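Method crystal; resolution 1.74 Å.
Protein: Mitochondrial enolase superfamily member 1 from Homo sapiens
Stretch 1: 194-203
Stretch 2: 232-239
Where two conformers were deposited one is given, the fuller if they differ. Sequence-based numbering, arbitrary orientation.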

ATOM      1  N   SER A 194      13.250  17.063  18.354  1.00 22.62           N
ATOM      2  CA  SER A 194      14.624  17.495  18.089  0.50 24.38           C
ATOM      3  C   SER A 194      15.717  16.799  18.968  1.00 28.98           C
ATOM      4  O   SER A 194      16.887  16.860  18.596  1.00 30.54           O
ATOM      5  CB  SER A 194      14.730  19.013  18.178  0.50 29.30           C
ATOM      6  OG  SER A 194      13.940  19.579  17.142  0.50 38.21           O
ATOM      7  N   CYS A 195      15.367  16.108  20.072  1.00 24.89           N
ATOM      8  CA  CYS A 195      16.369  15.365  20.888  1.00 25.01           C
ATOM      9  C   CYS A 195      16.236  13.846  20.643  1.00 28.01           C
ATOM     10  O   CYS A 195      16.851  13.032  21.359  1.00 26.98           O
ATOM     11  CB  CYS A 195      16.186  15.679  22.376  1.00 25.67           C
ATOM     12  SG  CYS A 195      16.181  17.453  22.771  1.00 30.05           S
ATOM     13  N   ALA A 196      15.361  13.454  19.696  1.00 22.68           N
ATOM     14  CA  ALA A 196      14.987  12.057  19.521  1.00 20.61           C
ATOM     15  C   ALA A 196      15.973  11.167  18.784  1.00 23.17           C
ATOM     16  O   ALA A 196      15.918   9.948  18.974  1.00 21.09           O
ATOM     17  CB  ALA A 196      13.645  11.977  18.753  1.00 20.14           C
ATOM     18  N   TRP A 197      16.774  11.737  17.902  1.00 19.89           N
ATOM     19  CA  TRP A 197      17.484  10.989  16.859  1.00 21.07           C
ATOM     20  C   TRP A 197      18.609  10.108  17.353  1.00 24.25           C
ATOM     21  O   TRP A 197      19.191  10.346  18.423  1.00 22.54           O
ATOM     22  CB  TRP A 197      17.949  11.931  15.720  1.00 19.96           C
ATOM     23  CG  TRP A 197      16.864  12.899  15.286  1.00 20.80           C
ATOM     24  CD1 TRP A 197      16.839  14.254  15.471  1.00 23.72           C
ATOM     25  CD2 TRP A 197      15.626  12.563  14.617  1.00 20.22           C
ATOM     26  NE1 TRP A 197      15.686  14.792  14.907  1.00 23.57           N
ATOM     27  CE2 TRP A 197      14.919  13.773  14.403  1.00 23.99           C
ATOM     28  CE3 TRP A 197      15.063  11.350  14.138  1.00 21.30           C
ATOM     29  CZ2 TRP A 197      13.657  13.805  13.770  1.00 23.38           C
ATOM     30  CZ3 TRP A 197      13.864  11.401  13.432  1.00 21.83           C
ATOM     31  CH2 TRP A 197      13.157  12.609  13.288  1.00 22.21           C
ATOM     32  N   LEU A 198      18.835   9.011  16.594  1.00 22.74           N
ATOM     33  CA  LEU A 198      19.916   8.065  16.857  1.00 24.87           C
ATOM     34  C   LEU A 198      21.286   8.642  16.379  1.00 29.05           C
ATOM     35  O   LEU A 198      21.338   9.405  15.410  1.00 26.73           O
ATOM     36  CB  LEU A 198      19.639   6.718  16.166  1.00 25.08           C
ATOM     37  CG  LEU A 198      18.361   5.896  16.466  1.00 29.17           C
ATOM     38  CD1 LEU A 198      18.633   4.373  16.338  1.00 28.37           C
ATOM     39  CD2 LEU A 198      17.760   6.200  17.752  1.00 26.10           C
ATOM     40  N   GLY A 199      22.364   8.242  17.060  1.00 25.43           N
ATOM     41  CA  GLY A 199      23.736   8.600  16.694  1.00 25.74           C
ATOM     42  C   GLY A 199      24.400   9.687  17.514  1.00 32.17           C
ATOM     43  O   GLY A 199      25.601   9.951  17.338  1.00 33.08           O
ATOM     44  N   TYR A 200      23.635  10.351  18.398  1.00 28.29           N
ATOM     45  CA  TYR A 200      24.163  11.428  19.221  1.00 28.24           C
ATOM     46  C   TYR A 200      25.017  10.907  20.374  1.00 33.01           C
ATOM     47  O   TYR A 200      24.594   9.987  21.098  1.00 30.45           O
ATOM     48  CB  TYR A 200      23.015  12.262  19.837  1.00 27.61           C
ATOM     49  CG  TYR A 200      22.108  12.996  18.878  1.00 27.87           C
ATOM     50  CD1 TYR A 200      22.626  13.661  17.760  1.00 29.40           C
ATOM     51  CD2 TYR A 200      20.748  13.132  19.143  1.00 28.11           C
ATOM     52  CE1 TYR A 200      21.792  14.381  16.898  1.00 27.48           C
ATOM     53  CE2 TYR A 200      19.911  13.858  18.299  1.00 27.39           C
ATOM     54  CZ  TYR A 200      20.434  14.471  17.176  1.00 26.22           C
ATOM     55  OH  TYR A 200      19.605  15.190  16.359  1.00 26.71           O
ATOM     56  N   SER A 201      26.170  11.547  20.597  1.00 29.98           N
ATOM     57  CA  SER A 201      26.978  11.265  21.783  1.00 30.90           C
ATOM     58  C   SER A 201      26.179  11.730  23.029  1.00 34.94           C
ATOM     59  O   SER A 201      25.208  12.486  22.888  1.00 33.26           O
ATOM     60  CB  SER A 201      28.314  12.009  21.698  1.00 32.39           C
ATOM     61  OG  SER A 201      28.095  13.403  21.854  1.00 32.14           O
ATOM     62  N   ASP A 202      26.618  11.341  24.239  1.00 33.35           N
ATOM     63  CA  ASP A 202      25.997  11.791  25.497  1.00 32.81           C
ATOM     64  C   ASP A 202      25.986  13.314  25.589  1.00 35.00           C
ATOM     65  O   ASP A 202      24.950  13.919  25.858  1.00 32.86           O
ATOM     66  CB  ASP A 202      26.775  11.218  26.699  1.00 36.15           C
ATOM     67  CG  ASP A 202      26.478   9.772  27.053  1.00 40.45           C
ATOM     68  OD1 ASP A 202      25.863   9.058  26.213  1.00 33.47           O
ATOM     69  OD2 ASP A 202      26.868   9.346  28.163  1.00 50.11           O
ATOM     70  N   ASP A 203      27.158  13.932  25.372  1.00 34.75           N
ATOM     71  CA  ASP A 203      27.332  15.388  25.394  1.00 34.05           C
ATOM     72  C   ASP A 203      26.400  16.066  24.409  1.00 33.22           C
ATOM     73  O   ASP A 203      25.698  17.009  24.795  1.00 32.56           O
ATOM     74  CB  ASP A 203      28.791  15.751  25.096  1.00 36.79           C
ATOM     75  CG  ASP A 203      29.739  15.502  26.259  1.00 52.54           C
ATOM     76  OD1 ASP A 203      29.252  15.371  27.412  1.00 53.83           O
ATOM     77  OD2 ASP A 203      30.973  15.497  26.029  1.00 62.23           O
TER
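Stretch 2, residues 232-239: MRRCQIIR

Residues 232-239 are helical throughout, part of a helix that begins earlier in the chain and continues beyond it. The evidence is in the backbone: phi runs from -74° to -55° and psi from -52° to -35°, and four i to i+4 hydrogen bonds run along the segment, among them Ile 238 N to Arg 234 O at 3.0 Å and Arg 239 N to Cys 235 O at 2.9 Å. Stretch 1 is mostly loop, entering a helix only at Asp 202, with Ser 201 at the N-cap position. The register is read from CA pairs: Cys 195 CA lies 8.1 Å from Ile 238 CA, and Asp 202 CA lies 7.4 Å from Ile 237 CA. Cys 195 and Asp 202, seven residues apart, thus pair with neighbouring residues of the helix, so the loop does not run in step alongside the helix but passes across it. At such spacings the backbones stand apart and side chains from the helix bridge the gap. The two segments together bury 402 Å².

Arg 234 has the largest covered area, 76 Å². Its CA-to-CB bond points sideways, but the chain (chi1 m, chi2 t, chi3 m) brings its guanidinium to the loop. Leu 198 CD2 lies over one face of that group, 3.2 Å from Arg 234 NH2, a close approach of a methyl to a planar cation. Ala 196 O and Trp 197 O approach obliquely, at 3.4 and 3.9 Å from Arg 234 NH1. A polar link runs through water 1, which accepts from Arg 234 NH1 at 3.1 Å and donates to Cys 195 O at 2.8 Å and to Trp 197 O at 2.7 Å. One water thus ties two loop carbonyls to the arginine.

Asp 202, with 70 Å² covered, and Arg 233, with 59 Å², form the charged part of the contact. The CB of Arg 233 points toward stretch 1, whereas that of Asp 202 points sideways and its carboxylate comes nearer. Arg 233 NH1 donates to Asp 202 OD1 at 2.7 Å with an N-H...O angle of 158°, so the salt bridge is also a well-directed hydrogen bond. Tyr 200 O receives two more hydrogen bonds, from Arg 233 NH2 at 2.9 Å (153°) and from Arg 233 NH1 at 3.1 Å (138°). Both acceptors lie at the edge of the guanidinium, near its plane, where its N-H bonds point. The nearby Asp 202 N, 3.4 Å from Arg 233 NH1, is itself a donor and makes no hydrogen bond with it. Water 2 accepts from Gly 199 N at 2.9 Å and, weakly, from Arg 233 NH2 at 3.3 Å.

Two isoleucines, both with CB directed toward stretch 1 and both in the m,t rotamer, place methyl groups against oxygens of stretch 1, one helical turn on from the arginines. Ile 237 CD1 reaches Asp 202 OD1 at 3.3 Å, beside the salt bridge, while Ile 238 CD1 packs against Cys 195 O at 3.8 Å.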

ATOM      1  N   MET A 232      18.397   2.587  26.450  1.00 25.79           N
ATOM      2  CA  MET A 232      18.477   2.879  27.879  1.00 28.88           C
ATOM      3  C   MET A 232      19.431   4.042  28.154  1.00 33.94           C
ATOM      4  O   MET A 232      19.034   4.946  28.900  1.00 33.18           O
ATOM      5  CB  MET A 232      18.854   1.652  28.665  1.00 32.76           C
ATOM      6  CG  MET A 232      17.613   0.976  29.194  1.00 37.86           C
ATOM      7  SD  MET A 232      18.091  -0.625  29.717  1.00 46.58           S
ATOM      8  CE  MET A 232      16.626  -1.457  29.489  1.00 42.99           C
ATOM      9  N   ARG A 233      20.602   4.090  27.471  1.00 30.08           N
ATOM     10  CA  ARG A 233      21.563   5.197  27.590  1.00 31.87           C
ATOM     11  C   ARG A 233      20.882   6.561  27.278  1.00 33.17           C
ATOM     12  O   ARG A 233      20.993   7.491  28.076  1.00 32.79           O
ATOM     13  CB  ARG A 233      22.786   4.991  26.642  1.00 32.92           C
ATOM     14  CG  ARG A 233      23.662   6.266  26.414  1.00 35.21           C
ATOM     15  CD  ARG A 233      24.763   6.051  25.385  1.00 34.71           C
ATOM     16  NE  ARG A 233      24.306   6.203  23.996  1.00 32.47           N
ATOM     17  CZ  ARG A 233      24.323   7.340  23.292  1.00 41.17           C
ATOM     18  NH1 ARG A 233      24.753   8.478  23.851  1.00 28.49           N
ATOM     19  NH2 ARG A 233      23.909   7.352  22.025  1.00 30.79           N
ATOM     20  N   ARG A 234      20.194   6.673  26.121  1.00 29.38           N
ATOM     21  CA  ARG A 234      19.594   7.929  25.690  1.00 28.44           C
ATOM     22  C   ARG A 234      18.328   8.305  26.486  1.00 29.66           C
ATOM     23  O   ARG A 234      18.114   9.495  26.741  1.00 27.75           O
ATOM     24  CB  ARG A 234      19.334   7.939  24.170  1.00 28.34           C
ATOM     25  CG  ARG A 234      20.641   7.932  23.331  1.00 30.39           C
ATOM     26  CD  ARG A 234      20.343   8.027  21.841  1.00 33.42           C
ATOM     27  NE  ARG A 234      19.697   6.790  21.458  1.00 27.79           N
ATOM     28  CZ  ARG A 234      18.429   6.684  21.083  1.00 36.95           C
ATOM     29  NH1 ARG A 234      17.687   7.778  20.900  1.00 27.65           N
ATOM     30  NH2 ARG A 234      17.894   5.487  20.868  1.00 26.93           N
ATOM     31  N   CYS A 235      17.479   7.317  26.855  1.00 27.60           N
ATOM     32  CA  CYS A 235      16.275   7.588  27.641  1.00 26.07           C
ATOM     33  C   CYS A 235      16.686   8.058  29.035  1.00 29.56           C
ATOM     34  O   CYS A 235      16.086   8.994  29.543  1.00 30.24           O
ATOM     35  CB  CYS A 235      15.370   6.358  27.705  1.00 23.85           C
ATOM     36  SG  CYS A 235      14.518   6.011  26.155  1.00 25.30           S
ATOM     37  N   GLN A 236      17.748   7.469  29.606  1.00 26.88           N
ATOM     38  CA  GLN A 236      18.283   7.890  30.925  1.00 28.16           C
ATOM     39  C   GLN A 236      18.724   9.371  30.884  1.00 32.78           C
ATOM     40  O   GLN A 236      18.322  10.161  31.745  1.00 33.32           O
ATOM     41  CB  GLN A 236      19.453   7.006  31.379  1.00 29.93           C
ATOM     42  CG  GLN A 236      19.863   7.245  32.851  1.00 35.01           C
ATOM     43  CD  GLN A 236      18.750   6.875  33.801  1.00 43.35           C
ATOM     44  OE1 GLN A 236      18.328   5.731  33.871  1.00 36.63           O
ATOM     45  NE2 GLN A 236      18.192   7.841  34.487  1.00 41.08           N
ATOM     46  N   ILE A 237      19.475   9.746  29.861  1.00 31.12           N
ATOM     47  CA  ILE A 237      19.943  11.133  29.703  1.00 31.04           C
ATOM     48  C   ILE A 237      18.743  12.086  29.588  1.00 34.72           C
ATOM     49  O   ILE A 237      18.705  13.100  30.289  1.00 36.04           O
ATOM     50  CB  ILE A 237      20.929  11.278  28.511  1.00 33.48           C
ATOM     51  CG1 ILE A 237      22.296  10.638  28.862  1.00 35.22           C
ATOM     52  CG2 ILE A 237      21.086  12.757  28.070  1.00 32.62           C
ATOM     53  CD1 ILE A 237      23.108  10.243  27.704  1.00 38.71           C
ATOM     54  N   ILE A 238      17.761  11.765  28.727  1.00 29.45           N
ATOM     55  CA  ILE A 238      16.638  12.680  28.536  1.00 27.51           C
ATOM     56  C   ILE A 238      15.818  12.789  29.833  1.00 31.50           C
ATOM     57  O   ILE A 238      15.535  13.896  30.279  1.00 27.77           O
ATOM     58  CB  ILE A 238      15.774  12.283  27.314  1.00 27.84           C
ATOM     59  CG1 ILE A 238      16.626  12.379  26.009  1.00 27.13           C
ATOM     60  CG2 ILE A 238      14.525  13.174  27.225  1.00 27.04           C
ATOM     61  CD1 ILE A 238      15.881  11.680  24.756  1.00 34.07           C
ATOM     62  N   ARG A 239      15.431  11.649  30.413  1.00 32.46           N
ATOM     63  CA  ARG A 239      14.613  11.621  31.624  1.00 33.53           C
ATOM     64  C   ARG A 239      15.314  12.361  32.799  1.00 38.87           C
ATOM     65  O   ARG A 239      14.620  13.093  33.507  1.00 39.94           O
ATOM     66  CB  ARG A 239      14.196  10.163  31.973  1.00 34.20           C
ATOM     67  CG  ARG A 239      13.197  10.012  33.126  1.00 44.07           C
ATOM     68  CD  ARG A 239      12.006  10.943  33.034  1.00 34.60           C
ATOM     69  NE  ARG A 239      10.853  10.318  32.393  1.00 26.97           N
ATOM     70  CZ  ARG A 239       9.746  10.970  32.087  1.00 33.52           C
ATOM     71  NH1 ARG A 239       9.660  12.282  32.297  1.00 26.37           N
ATOM     72  NH2 ARG A 239       8.718  10.325  31.545  1.00 24.45           N
TER
HETATM   73  O   HOH W   1      18.380  10.767  20.990  1.00 26.06           O
HETATM   74  O   HOH W   2      22.492   6.335  19.219  1.00 32.01           O